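Uncharacterized protein (Bacteroides ovatus, PDB 4E6F) is of unknown function but belongs to the DUF4468 family, whose members carry a TBP-like fold. Local coordinates at residues Q38-D50 and R62-A74. Sequence-based numbering, arbitrary orientation. Where two conformers were deposited one is given.
With EDO (1,2-ethanediol), chain F.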
loop_
_atom_site.group_PDB
_atom_site.type_symbol
_atom_site.label_atom_id
_atom_site.label_comp_id
_atom_site.label_asym_id
_atom_site.label_seq_id
_atom_site.Cartn_x
_atom_site.Cartn_y
_atom_site.Cartn_z
ATOM N N GLN A 38 13.074 -16.000 12.211
ATOM C CA GLN A 38 12.191 -14.870 12.516
ATOM C C GLN A 38 13.015 -13.583 12.776
ATOM O O GLN A 38 12.653 -12.503 12.265
ATOM C CB GLN A 38 11.305 -15.201 13.716
ATOM C CG GLN A 38 10.364 -14.052 14.075
ATOM C CD GLN A 38 9.340 -14.430 15.098
ATOM O OE1 GLN A 38 8.621 -15.435 14.972
ATOM N NE2 GLN A 38 9.212 -13.574 16.109
ATOM N N ALA A 39 14.112 -13.690 13.559
ATOM C CA ALA A 39 14.964 -12.543 13.899
ATOM C C ALA A 39 15.603 -11.911 12.658
ATOM O O ALA A 39 15.603 -10.694 12.540
ATOM C CB ALA A 39 16.053 -12.966 14.888
ATOM N N GLN A 40 16.055 -12.726 11.688
ATOM C CA GLN A 40 16.647 -12.179 10.460
ATOM C C GLN A 40 15.600 -11.395 9.622
ATOM O O GLN A 40 15.900 -10.347 9.039
ATOM C CB GLN A 40 17.217 -13.335 9.607
ATOM C CG GLN A 40 18.332 -14.108 10.325
ATOM C CD GLN A 40 18.830 -15.220 9.425
ATOM O OE1 GLN A 40 18.218 -16.278 9.327
ATOM N NE2 GLN A 40 19.929 -15.003 8.727
ATOM N N ILE A 41 14.389 -11.927 9.553
ATOM C CA ILE A 41 13.301 -11.287 8.781
ATOM C C ILE A 41 12.904 -9.971 9.457
ATOM O O ILE A 41 12.754 -8.929 8.787
ATOM C CB ILE A 41 12.112 -12.261 8.650
ATOM C CG1 ILE A 41 12.529 -13.507 7.809
ATOM C CG2 ILE A 41 10.879 -11.559 8.005
ATOM C CD1 ILE A 41 11.511 -14.647 7.851
ATOM N N TYR A 42 12.754 -10.029 10.801
ATOM C CA TYR A 42 12.390 -8.861 11.597
ATOM C C TYR A 42 13.437 -7.742 11.398
ATOM O O TYR A 42 13.056 -6.581 11.221
ATOM C CB TYR A 42 12.260 -9.279 13.075
ATOM C CG TYR A 42 12.043 -8.115 14.015
ATOM C CD1 TYR A 42 10.762 -7.634 14.280
ATOM C CD2 TYR A 42 13.114 -7.529 14.683
ATOM C CE1 TYR A 42 10.562 -6.560 15.156
ATOM C CE2 TYR A 42 12.924 -6.456 15.554
ATOM C CZ TYR A 42 11.648 -5.976 15.782
ATOM O OH TYR A 42 11.480 -4.933 16.664
ATOM N N ASP A 43 14.755 -8.084 11.427
ATOM C CA ASP A 43 15.788 -7.066 11.251
ATOM C C ASP A 43 15.783 -6.511 9.836
ATOM O O ASP A 43 16.018 -5.321 9.656
ATOM C CB ASP A 43 17.172 -7.603 11.621
ATOM C CG ASP A 43 17.315 -7.967 13.092
ATOM O OD1 ASP A 43 16.570 -7.396 13.928
ATOM O OD2 ASP A 43 18.188 -8.787 13.408
ATOM N N THR A 44 15.511 -7.352 8.820
ATOM C CA THR A 44 15.453 -6.858 7.440
ATOM C C THR A 44 14.286 -5.895 7.266
ATOM O O THR A 44 14.405 -4.870 6.581
ATOM C CB THR A 44 15.317 -8.045 6.461
ATOM O OG1 THR A 44 16.431 -8.921 6.644
ATOM C CG2 THR A 44 15.241 -7.609 5.003
HETATM N N MSE A 45 13.147 -6.252 7.874
HETATM C CA MSE A 45 11.912 -5.469 7.753
HETATM C C MSE A 45 11.962 -4.154 8.557
HETATM O O MSE A 45 11.407 -3.144 8.087
HETATM C CB MSE A 45 10.712 -6.328 8.116
HETATM C CG MSE A 45 10.407 -7.363 7.014
HETATM SE SE MSE A 45 9.746 -6.451 5.361
HETATM C CE MSE A 45 11.428 -6.324 4.316
ATOM N N THR A 46 12.643 -4.137 9.734
ATOM C CA THR A 46 12.736 -2.865 10.468
ATOM C C THR A 46 13.594 -1.894 9.653
ATOM O O THR A 46 13.201 -0.723 9.513
ATOM C CB THR A 46 13.251 -3.030 11.904
ATOM O OG1 THR A 46 14.478 -3.741 11.890
ATOM C CG2 THR A 46 12.250 -3.704 12.822
ATOM N N LYS A 47 14.735 -2.368 9.086
ATOM C CA LYS A 47 15.591 -1.509 8.271
ATOM C C LYS A 47 14.833 -1.048 7.028
ATOM O O LYS A 47 14.874 0.132 6.682
ATOM C CB LYS A 47 16.893 -2.234 7.882
ATOM C CG LYS A 47 17.899 -2.326 9.020
ATOM N N TRP A 48 14.116 -1.961 6.367
ATOM C CA TRP A 48 13.361 -1.575 5.176
ATOM C C TRP A 48 12.304 -0.519 5.517
ATOM O O TRP A 48 12.224 0.520 4.842
ATOM C CB TRP A 48 12.684 -2.785 4.509
ATOM C CG TRP A 48 11.680 -2.360 3.472
ATOM C CD1 TRP A 48 11.952 -1.862 2.231
ATOM C CD2 TRP A 48 10.262 -2.215 3.663
ATOM N NE1 TRP A 48 10.797 -1.422 1.631
ATOM C CE2 TRP A 48 9.740 -1.632 2.487
ATOM C CE3 TRP A 48 9.378 -2.554 4.706
ATOM C CZ2 TRP A 48 8.378 -1.359 2.326
ATOM C CZ3 TRP A 48 8.023 -2.275 4.552
ATOM C CH2 TRP A 48 7.540 -1.659 3.387
HETATM N N MSE A 49 11.479 -0.790 6.537
HETATM C CA MSE A 49 10.413 0.152 6.830
HETATM C C MSE A 49 10.966 1.503 7.276
HETATM O O MSE A 49 10.424 2.535 6.901
HETATM C CB MSE A 49 9.427 -0.388 7.868
HETATM C CG MSE A 49 8.136 0.426 7.817
HETATM SE SE MSE A 49 6.932 0.065 9.284
HETATM C CE MSE A 49 6.532 -1.776 8.845
ATOM N N ASP A 50 12.062 1.483 8.059
ATOM C CA ASP A 50 12.675 2.732 8.506
ATOM C C ASP A 50 13.106 3.575 7.299
ATOM O O ASP A 50 12.760 4.748 7.212
ATOM C CB ASP A 50 13.876 2.431 9.414
ATOM C CG ASP A 50 14.498 3.650 10.053
ATOM O OD1 ASP A 50 13.767 4.630 10.294
ATOM O OD2 ASP A 50 15.700 3.607 10.344
ATOM N N ARG A 62 6.804 7.404 9.957
ATOM C CA ARG A 62 7.762 6.840 10.901
ATOM C C ARG A 62 7.283 5.483 11.412
ATOM O O ARG A 62 6.061 5.187 11.384
ATOM C CB ARG A 62 7.918 7.800 12.120
ATOM C CG ARG A 62 6.562 8.130 12.784
ATOM C CD ARG A 62 6.695 9.059 13.970
ATOM N NE ARG A 62 7.153 10.363 13.501
ATOM C CZ ARG A 62 7.743 11.258 14.275
ATOM N NH1 ARG A 62 7.906 11.019 15.571
ATOM N NH2 ARG A 62 8.160 12.410 13.767
ATOM N N ILE A 63 8.228 4.676 11.931
ATOM C CA ILE A 63 7.855 3.437 12.614
ATOM C C ILE A 63 7.274 3.856 13.955
ATOM O O ILE A 63 7.883 4.680 14.650
ATOM C CB ILE A 63 9.066 2.515 12.807
ATOM C CG1 ILE A 63 9.645 2.104 11.438
ATOM C CG2 ILE A 63 8.656 1.263 13.631
ATOM C CD1 ILE A 63 10.846 1.166 11.519
ATOM N N VAL A 64 6.119 3.273 14.353
ATOM C CA VAL A 64 5.521 3.656 15.644
ATOM C C VAL A 64 5.417 2.486 16.635
ATOM O O VAL A 64 5.157 2.715 17.834
ATOM C CB VAL A 64 4.115 4.298 15.456
ATOM C CG1 VAL A 64 4.203 5.600 14.654
ATOM C CG2 VAL A 64 3.144 3.321 14.759
ATOM N N PHE A 65 5.627 1.247 16.151
ATOM C CA PHE A 65 5.506 0.074 17.003
ATOM C C PHE A 65 6.451 -1.006 16.530
ATOM O O PHE A 65 6.531 -1.274 15.316
ATOM C CB PHE A 65 4.040 -0.478 16.913
ATOM C CG PHE A 65 3.774 -1.745 17.700
ATOM C CD1 PHE A 65 4.152 -2.993 17.204
ATOM C CD2 PHE A 65 3.127 -1.696 18.933
ATOM C CE1 PHE A 65 3.927 -4.163 17.948
ATOM C CE2 PHE A 65 2.871 -2.868 19.661
ATOM C CZ PHE A 65 3.289 -4.096 19.174
ATOM N N SER A 66 7.088 -1.686 17.475
ATOM C CA SER A 66 7.832 -2.888 17.136
ATOM C C SER A 66 7.912 -3.789 18.362
ATOM O O SER A 66 8.179 -3.317 19.480
ATOM C CB SER A 66 9.206 -2.564 16.549
ATOM O OG SER A 66 10.049 -1.919 17.488
ATOM N N ASP A 67 7.601 -5.072 18.169
ATOM C CA ASP A 67 7.717 -6.068 19.227
ATOM C C ASP A 67 8.634 -7.161 18.686
ATOM O O ASP A 67 8.225 -7.954 17.816
ATOM C CB ASP A 67 6.362 -6.619 19.679
ATOM C CG ASP A 67 6.500 -7.655 20.806
ATOM O OD1 ASP A 67 7.447 -8.474 20.757
ATOM O OD2 ASP A 67 5.644 -7.681 21.678
ATOM N N GLU A 68 9.895 -7.149 19.123
ATOM C CA GLU A 68 10.914 -8.067 18.608
ATOM C C GLU A 68 10.548 -9.545 18.830
ATOM O O GLU A 68 10.689 -10.344 17.895
ATOM C CB GLU A 68 12.282 -7.741 19.248
ATOM C CG GLU A 68 13.454 -8.476 18.611
ATOM C CD GLU A 68 14.838 -8.002 19.017
ATOM O OE1 GLU A 68 14.947 -6.963 19.707
ATOM O OE2 GLU A 68 15.820 -8.667 18.617
ATOM N N ALA A 69 10.055 -9.908 20.027
ATOM C CA ALA A 69 9.732 -11.325 20.286
ATOM C C ALA A 69 8.593 -11.812 19.378
ATOM O O ALA A 69 8.691 -12.912 18.806
ATOM C CB ALA A 69 9.371 -11.530 21.753
ATOM N N LYS A 70 7.558 -10.972 19.188
ATOM C CA LYS A 70 6.401 -11.311 18.348
ATOM C C LYS A 70 6.618 -11.043 16.871
ATOM O O LYS A 70 5.746 -11.387 16.073
ATOM C CB LYS A 70 5.161 -10.562 18.793
ATOM C CG LYS A 70 4.628 -11.014 20.116
ATOM C CD LYS A 70 3.350 -10.291 20.393
ATOM C CE LYS A 70 2.825 -10.626 21.764
ATOM N NZ LYS A 70 1.611 -9.831 22.074
ATOM N N GLY A 71 7.761 -10.453 16.527
ATOM C CA GLY A 71 8.152 -10.133 15.160
ATOM C C GLY A 71 7.166 -9.211 14.460
ATOM O O GLY A 71 7.013 -9.308 13.240
ATOM N N THR A 72 6.506 -8.291 15.216
ATOM C CA THR A 72 5.534 -7.360 14.630
ATOM C C THR A 72 6.107 -5.952 14.566
ATOM O O THR A 72 6.807 -5.510 15.491
ATOM C CB THR A 72 4.174 -7.359 15.360
ATOM O OG1 THR A 72 4.352 -7.262 16.774
ATOM C CG2 THR A 72 3.311 -8.570 15.006
ATOM N N ILE A 73 5.831 -5.258 13.456
ATOM C CA ILE A 73 6.306 -3.896 13.236
ATOM C C ILE A 73 5.179 -3.107 12.625
ATOM O O ILE A 73 4.529 -3.616 11.696
ATOM C CB ILE A 73 7.527 -3.880 12.271
ATOM C CG1 ILE A 73 8.583 -4.941 12.637
ATOM C CG2 ILE A 73 8.154 -2.470 12.168
ATOM C CD1 ILE A 73 9.410 -5.347 11.402
ATOM N N ALA A 74 4.963 -1.881 13.076
ATOM C CA ALA A 74 3.979 -1.048 12.398
ATOM C C ALA A 74 4.506 0.355 12.245
ATOM O O ALA A 74 5.154 0.891 13.148
ATOM C CB ALA A 74 2.649 -1.026 13.133
HETATM C C1 EDO F . 19.671 -17.804 6.310
HETATM O O1 EDO F . 20.673 -16.818 6.440
HETATM C C2 EDO F . 19.954 -18.756 5.112
HETATM O O2 EDO F . 21.210 -19.390 5.260
HETATM O O HOH W 1 11.805 -11.351 15.792
HETATM O O HOH W 2 15.777 -9.696 16.119
HETATM O O HOH W 3 10.978 5.522 12.097
#
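The ring of Y42 lies against E68. E68 CA packs over one face as a CH-pi contact, 4.0 Å from the ring centroid. In one of the two conformers of T46, its CG2 touches the opposite face near the rim. The Y42 and E68 side chains cross at about a right angle, with E68 CG 3.7 Å from Y42 CE2, yet the carboxylate plane is nearly parallel to the ring. Y42 CG is anti to the backbone N (chi1 173°), which directs the ring at the hairpin. The carbonyl O of T72 lies at the ring edge, in plane, and Y42 OH reaches S66 CB at 3.3 Å. I73 CG1 meets Y42 CE1 obliquely at 3.6 Å. Replacing Y42 by an alanine is likely to open a gap against E68 and leave I73 CG1 without its aromatic neighbour. I73 CD1 also packs on M45 CB, at 3.7 Å. M49 bends at chi3 (-65°), which brings CE to I73 CG2 at 3.8 Å, while its SE touches I63 CG1. M49 and M45, both selenomethionines, also pack on strand 90-104. At the turn, Q38 NE2 gives a weak hydrogen bond of 2.8 Å to A69 O. A water accepts weakly from Q38 NE2 and donates to E68 O. K70 N binds D67 OD1 as an Asx motif, and G71 and T72 both face D67 in a G1 bulge. Strands 62-67 and 72-85 pair antiparallel, and helix 38-54 lies along this hairpin, nearly parallel to strand 72-74. This helix-on-sheet layer is part of the TBP-like fold of DUF4468.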